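Local coordinates for protein 5-dehydro-2-deoxygluconokinase (Bacillus halodurans C-125, PDB 2QCV) that probably phosphorylates 5-dehydro-2-deoxy-D-gluconate at the expense of ATP, a step in the breakdown of myo-inositol to acetyl-CoA, at residues A[51-55]-A[79-85]; A[301-306]-A[318-322]. All coordinates share one frame; numbering follows the deposited sequence.

Contact 1 of 2, residues A[51-55]-A[79-85]; sequences VIGSS and YMRGVGV
A chi1 of -166° sets Ser55 OG opposite the backbone N, within bonding distance of the Val83 carbonyl, while Met80, a selenomethionine, bends at chi3 (88°) so that its methyl end turns onto Val51. In the Ser55 conformer described, one of two modelled, OG donates to the carbonyl of Val83, with 2.6 Å between Ser55 OG and Val83 O. The C=O...OG angle is 144°, and the donor lies slightly off the carbonyl plane. A water donates to both Ser55 OG and Gly84 O, adding a second, indirect link. The rest is apolar. Met80 CE sits only 3.4 Å from Val51 CG2, tighter than usual for two carbons, and Val85 CG1 approaches the same Val51 methyl at 3.9 Å. Ile52 reaches the Tyr79 ring at its edge, near the ring plane, with CD1 3.9 Å from CE2; its other branch, CG2, lies 4.1 Å from Val83 CG2. Inward, Val51 and Met80 both rest on Phe63 of strand 61-67. The turn that delivers the Val83 carbonyl is a Schellman motif ending helix 71-82, with Gly84 at its positive-phi C-prime position, on the helical layer flanking strand 61-67 in a ribokinase-like (PfkB) alpha/beta fold.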
loop_
_atom_site.group_PDB
_atom_site.type_symbol
_atom_site.label_atom_id
_atom_site.label_comp_id
_atom_site.label_asym_id
_atom_site.label_seq_id
_atom_site.Cartn_x
_atom_site.Cartn_y
_atom_site.Cartn_z
ATOM N N VAL A 51 7.354 -2.035 -31.865
ATOM C CA VAL A 51 7.307 -3.353 -32.536
ATOM C C VAL A 51 6.187 -3.476 -33.573
ATOM O O VAL A 51 6.388 -4.113 -34.590
ATOM C CB VAL A 51 7.329 -4.595 -31.614
ATOM C CG1 VAL A 51 8.656 -4.612 -30.787
ATOM C CG2 VAL A 51 6.069 -4.723 -30.749
ATOM N N ILE A 52 5.039 -2.870 -33.330
ATOM C CA ILE A 52 3.959 -2.862 -34.319
ATOM C C ILE A 52 4.384 -2.065 -35.560
ATOM O O ILE A 52 4.188 -2.487 -36.723
ATOM C CB ILE A 52 2.676 -2.271 -33.728
ATOM C CG1 ILE A 52 2.100 -3.168 -32.602
ATOM C CG2 ILE A 52 1.585 -2.102 -34.844
ATOM C CD1 ILE A 52 0.984 -2.487 -31.712
ATOM N N GLY A 53 4.998 -0.906 -35.343
ATOM C CA GLY A 53 5.525 -0.139 -36.459
ATOM C C GLY A 53 6.604 -0.891 -37.236
ATOM O O GLY A 53 6.674 -0.849 -38.466
ATOM N N SER A 54 7.495 -1.557 -36.520
ATOM C CA SER A 54 8.537 -2.341 -37.135
ATOM C C SER A 54 7.975 -3.461 -38.005
ATOM O O SER A 54 8.494 -3.710 -39.103
ATOM C CB SER A 54 9.465 -2.955 -36.066
ATOM O OG SER A 54 10.159 -1.921 -35.373
ATOM N N SER A 55 6.930 -4.129 -37.524
ATOM C CA SER A 55 6.333 -5.243 -38.275
ATOM C C SER A 55 5.719 -4.714 -39.554
ATOM O O SER A 55 5.824 -5.342 -40.587
ATOM C CB SER A 55 5.264 -5.977 -37.460
ATOM O OG SER A 55 4.966 -7.216 -38.082
ATOM N N TYR A 79 -4.190 -8.506 -31.444
ATOM C CA TYR A 79 -3.801 -7.467 -32.378
ATOM C C TYR A 79 -2.320 -7.586 -32.772
ATOM O O TYR A 79 -1.972 -7.569 -33.958
ATOM C CB TYR A 79 -4.040 -6.063 -31.796
ATOM C CG TYR A 79 -3.705 -5.001 -32.823
ATOM C CD1 TYR A 79 -4.631 -4.620 -33.781
ATOM C CD2 TYR A 79 -2.447 -4.440 -32.886
ATOM C CE1 TYR A 79 -4.308 -3.685 -34.754
ATOM C CE2 TYR A 79 -2.119 -3.516 -33.855
ATOM C CZ TYR A 79 -3.057 -3.151 -34.793
ATOM O OH TYR A 79 -2.726 -2.210 -35.743
HETATM N N MSE A 80 -1.432 -7.652 -31.778
HETATM C CA MSE A 80 -0.010 -7.788 -32.068
HETATM C C MSE A 80 0.288 -9.025 -32.910
HETATM O O MSE A 80 1.028 -8.943 -33.882
HETATM C CB MSE A 80 0.769 -7.785 -30.751
HETATM C CG MSE A 80 0.642 -6.448 -30.064
HETATM SE SE MSE A 80 1.663 -6.370 -28.366
HETATM C CE MSE A 80 3.289 -5.787 -29.178
ATOM N N ARG A 81 -0.303 -10.163 -32.553
ATOM C CA ARG A 81 -0.158 -11.380 -33.320
ATOM C C ARG A 81 -0.679 -11.197 -34.746
ATOM O O ARG A 81 -0.059 -11.639 -35.717
ATOM C CB ARG A 81 -0.897 -12.530 -32.647
ATOM C CG ARG A 81 -0.827 -13.830 -33.451
ATOM C CD ARG A 81 -1.067 -15.024 -32.590
ATOM N NE ARG A 81 -2.195 -14.820 -31.694
ATOM C CZ ARG A 81 -3.472 -14.946 -32.024
ATOM N NH1 ARG A 81 -3.828 -15.304 -33.248
ATOM N NH2 ARG A 81 -4.407 -14.709 -31.107
ATOM N N GLY A 82 -1.803 -10.511 -34.868
ATOM C CA GLY A 82 -2.428 -10.304 -36.168
ATOM C C GLY A 82 -1.609 -9.412 -37.077
ATOM O O GLY A 82 -1.739 -9.515 -38.279
ATOM N N VAL A 83 -0.779 -8.513 -36.529
ATOM C CA VAL A 83 0.101 -7.700 -37.358
ATOM C C VAL A 83 1.526 -8.276 -37.484
ATOM O O VAL A 83 2.428 -7.628 -38.038
ATOM C CB VAL A 83 0.176 -6.215 -36.917
ATOM C CG1 VAL A 83 -1.163 -5.615 -36.980
ATOM C CG2 VAL A 83 0.792 -6.049 -35.504
ATOM N N GLY A 84 1.723 -9.489 -36.966
ATOM C CA GLY A 84 2.917 -10.265 -37.268
ATOM C C GLY A 84 3.969 -10.163 -36.174
ATOM O O GLY A 84 5.099 -10.601 -36.373
ATOM N N VAL A 85 3.618 -9.607 -35.015
ATOM C CA VAL A 85 4.556 -9.588 -33.878
ATOM C C VAL A 85 4.475 -10.939 -33.163
ATOM O O VAL A 85 3.389 -11.450 -32.960
ATOM C CB VAL A 85 4.264 -8.434 -32.889
ATOM C CG1 VAL A 85 5.237 -8.457 -31.714
ATOM C CG2 VAL A 85 4.350 -7.082 -33.566
HETATM O O HOH W 1 7.039 -8.765 -36.753
#

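Contact 2 of 2, residues A[301-306]-A[318-322]; sequences SIVVSK and EIEAL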
loop_
_atom_site.group_PDB
_atom_site.type_symbol
_atom_site.label_atom_id
_atom_site.label_comp_id
_atom_site.label_asym_id
_atom_site.label_seq_id
_atom_site.Cartn_x
_atom_site.Cartn_y
_atom_site.Cartn_z
ATOM N N SER A 301 6.707 12.189 -39.032
ATOM C CA SER A 301 5.833 13.114 -39.709
ATOM C C SER A 301 4.532 12.441 -40.177
ATOM O O SER A 301 3.474 13.007 -40.043
ATOM C CB SER A 301 6.535 13.744 -40.903
ATOM O OG SER A 301 5.625 14.395 -41.787
ATOM N N ILE A 302 4.613 11.247 -40.728
ATOM C CA ILE A 302 3.433 10.605 -41.301
ATOM C C ILE A 302 2.466 10.221 -40.189
ATOM O O ILE A 302 1.238 10.435 -40.299
ATOM C CB ILE A 302 3.834 9.363 -42.105
ATOM C CG1 ILE A 302 4.603 9.763 -43.333
ATOM C CG2 ILE A 302 2.588 8.558 -42.543
ATOM C CD1 ILE A 302 5.357 8.617 -43.984
ATOM N N VAL A 303 2.997 9.682 -39.102
ATOM C CA VAL A 303 2.125 9.196 -38.029
ATOM C C VAL A 303 1.337 10.340 -37.397
ATOM O O VAL A 303 0.171 10.142 -37.022
ATOM C CB VAL A 303 2.884 8.319 -37.007
ATOM C CG1 VAL A 303 3.678 9.166 -36.061
ATOM C CG2 VAL A 303 1.911 7.398 -36.276
ATOM N N VAL A 304 1.907 11.546 -37.321
ATOM C CA VAL A 304 1.179 12.677 -36.686
ATOM C C VAL A 304 0.207 13.388 -37.624
ATOM O O VAL A 304 -0.590 14.221 -37.171
ATOM C CB VAL A 304 2.139 13.694 -36.040
ATOM C CG1 VAL A 304 3.075 12.987 -35.108
ATOM C CG2 VAL A 304 2.929 14.475 -37.099
ATOM N N SER A 305 0.261 13.059 -38.913
ATOM C CA SER A 305 -0.534 13.745 -39.932
ATOM C C SER A 305 -1.613 12.847 -40.543
ATOM O O SER A 305 -2.590 13.354 -41.112
ATOM C CB SER A 305 0.366 14.280 -41.032
ATOM O OG SER A 305 0.792 13.219 -41.851
ATOM N N LYS A 306 -1.390 11.528 -40.464
ATOM C CA LYS A 306 -2.412 10.503 -40.704
ATOM C C LYS A 306 -3.514 10.640 -39.663
ATOM O O LYS A 306 -4.697 10.541 -39.988
ATOM C CB LYS A 306 -1.807 9.093 -40.602
ATOM C CG LYS A 306 -1.022 8.643 -41.837
ATOM C CD LYS A 306 -1.848 7.783 -42.771
ATOM C CE LYS A 306 -0.984 6.728 -43.477
ATOM N NZ LYS A 306 -0.573 5.557 -42.619
ATOM N N GLU A 318 5.292 4.794 -48.046
ATOM C CA GLU A 318 4.906 6.145 -47.636
ATOM C C GLU A 318 6.122 6.918 -47.132
ATOM O O GLU A 318 6.294 8.088 -47.462
ATOM C CB GLU A 318 3.864 6.136 -46.518
ATOM C CG GLU A 318 2.493 5.766 -46.973
ATOM C CD GLU A 318 1.539 5.576 -45.819
ATOM O OE1 GLU A 318 1.945 5.026 -44.769
ATOM O OE2 GLU A 318 0.366 5.980 -45.971
ATOM N N ILE A 319 6.934 6.258 -46.309
ATOM C CA ILE A 319 8.175 6.876 -45.782
ATOM C C ILE A 319 9.070 7.288 -46.940
ATOM O O ILE A 319 9.539 8.413 -46.993
ATOM C CB ILE A 319 8.942 5.927 -44.805
ATOM C CG1 ILE A 319 8.144 5.743 -43.507
ATOM C CG2 ILE A 319 10.375 6.450 -44.515
ATOM C CD1 ILE A 319 8.534 4.531 -42.666
ATOM N N GLU A 320 9.293 6.387 -47.883
ATOM C CA GLU A 320 10.228 6.658 -48.992
ATOM C C GLU A 320 9.741 7.770 -49.951
ATOM O O GLU A 320 10.538 8.598 -50.415
ATOM C CB GLU A 320 10.598 5.368 -49.700
ATOM C CG GLU A 320 11.504 4.535 -48.813
ATOM C CD GLU A 320 11.855 3.163 -49.344
ATOM O OE1 GLU A 320 11.231 2.722 -50.332
ATOM O OE2 GLU A 320 12.775 2.530 -48.752
ATOM N N ALA A 321 8.437 7.816 -50.190
ATOM C CA ALA A 321 7.845 8.857 -50.992
ATOM C C ALA A 321 8.029 10.241 -50.321
ATOM O O ALA A 321 8.268 11.259 -50.991
ATOM C CB ALA A 321 6.369 8.553 -51.206
ATOM N N LEU A 322 7.893 10.272 -49.004
ATOM C CA LEU A 322 8.024 11.529 -48.258
ATOM C C LEU A 322 9.480 11.982 -48.293
ATOM O O LEU A 322 9.760 13.182 -48.462
ATOM C CB LEU A 322 7.476 11.387 -46.819
ATOM C CG LEU A 322 7.336 12.709 -46.064
ATOM C CD1 LEU A 322 6.174 13.531 -46.659
ATOM C CD2 LEU A 322 7.187 12.510 -44.525
#
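The short helical segments 301-305 and 318-322 cross steeply, their N-to-C directions 108° apart and their axes no nearer than 11.2 Å, so side chains rather than backbones fill the space between them. Ile302 is the central piece. Its CD1 presses on the backbone of the first turn of the partner helix, 3.6 Å from Glu318 O, and lies 4.0 Å from Ile319 CG1. Nearer the base of the same side chain, Ile302 CG1 meets Leu322 CD2 at 4.0 Å, the two side chains sliding past each other in opposite directions. With chi1 at -169°, Leu322 swings CG opposite its own N, and CD2 reaches both Ile302 and Ser301, 3.7 Å from Ser301 OG. At the exposed margin the chemistry turns ionic. Lys306, on a bent chain, and Glu318, on an extended one, come from opposite directions into a loose salt bridge, Lys306 NZ lying 3.4 Å from Glu318 OE1; the hydrogen bond within it is weak, and the lysine is poorly ordered. The firmer partner of Glu318 OE1 is the backbone N of Ser315, just before helix 316-325, as in one half of a capping box. This site at the start of a helix would be expected to favour a negative charge. With an alanine at Glu318, the Ser315 N-H would probably lose its acceptor and the Lys306 ammonium its charged mate, leaving the lysine freer to wander. Ile302 O accepts from the backbone N of both Ser305 and Lys306. Ser301 abuts Tyr261 and Thr263 in the loop after strand 255-258. Ile319 also packs against Tyr295, Ala298 and Ser299 of helix 289-305 and against Ala278. Thus helix 316-325 packs on helix 289-305 and, through Ile319, reaches helix 271-284.

How the contacts relate
The pair illustrates how one fold joins helices with different chemistry. Neither contact shares a helix with the other: contact 1 joins helices 46-56 and 71-82 beside strand 61-67 of the large sheet, whereas contact 2 joins helices 289-305 and 316-325 near the C-terminal end of the chain. Both are partly buried, with an apolar centre and a polar margin, but contact 1 lies nearer the middle of the chain. Its polar link is neutral, a hydroxyl on a helix-ending carbonyl backed by water; contact 2 instead has a weak charged pair at its exposed edge. Their centres are about 19 Å apart, and their nearest atoms, about 7 Å apart, do not touch.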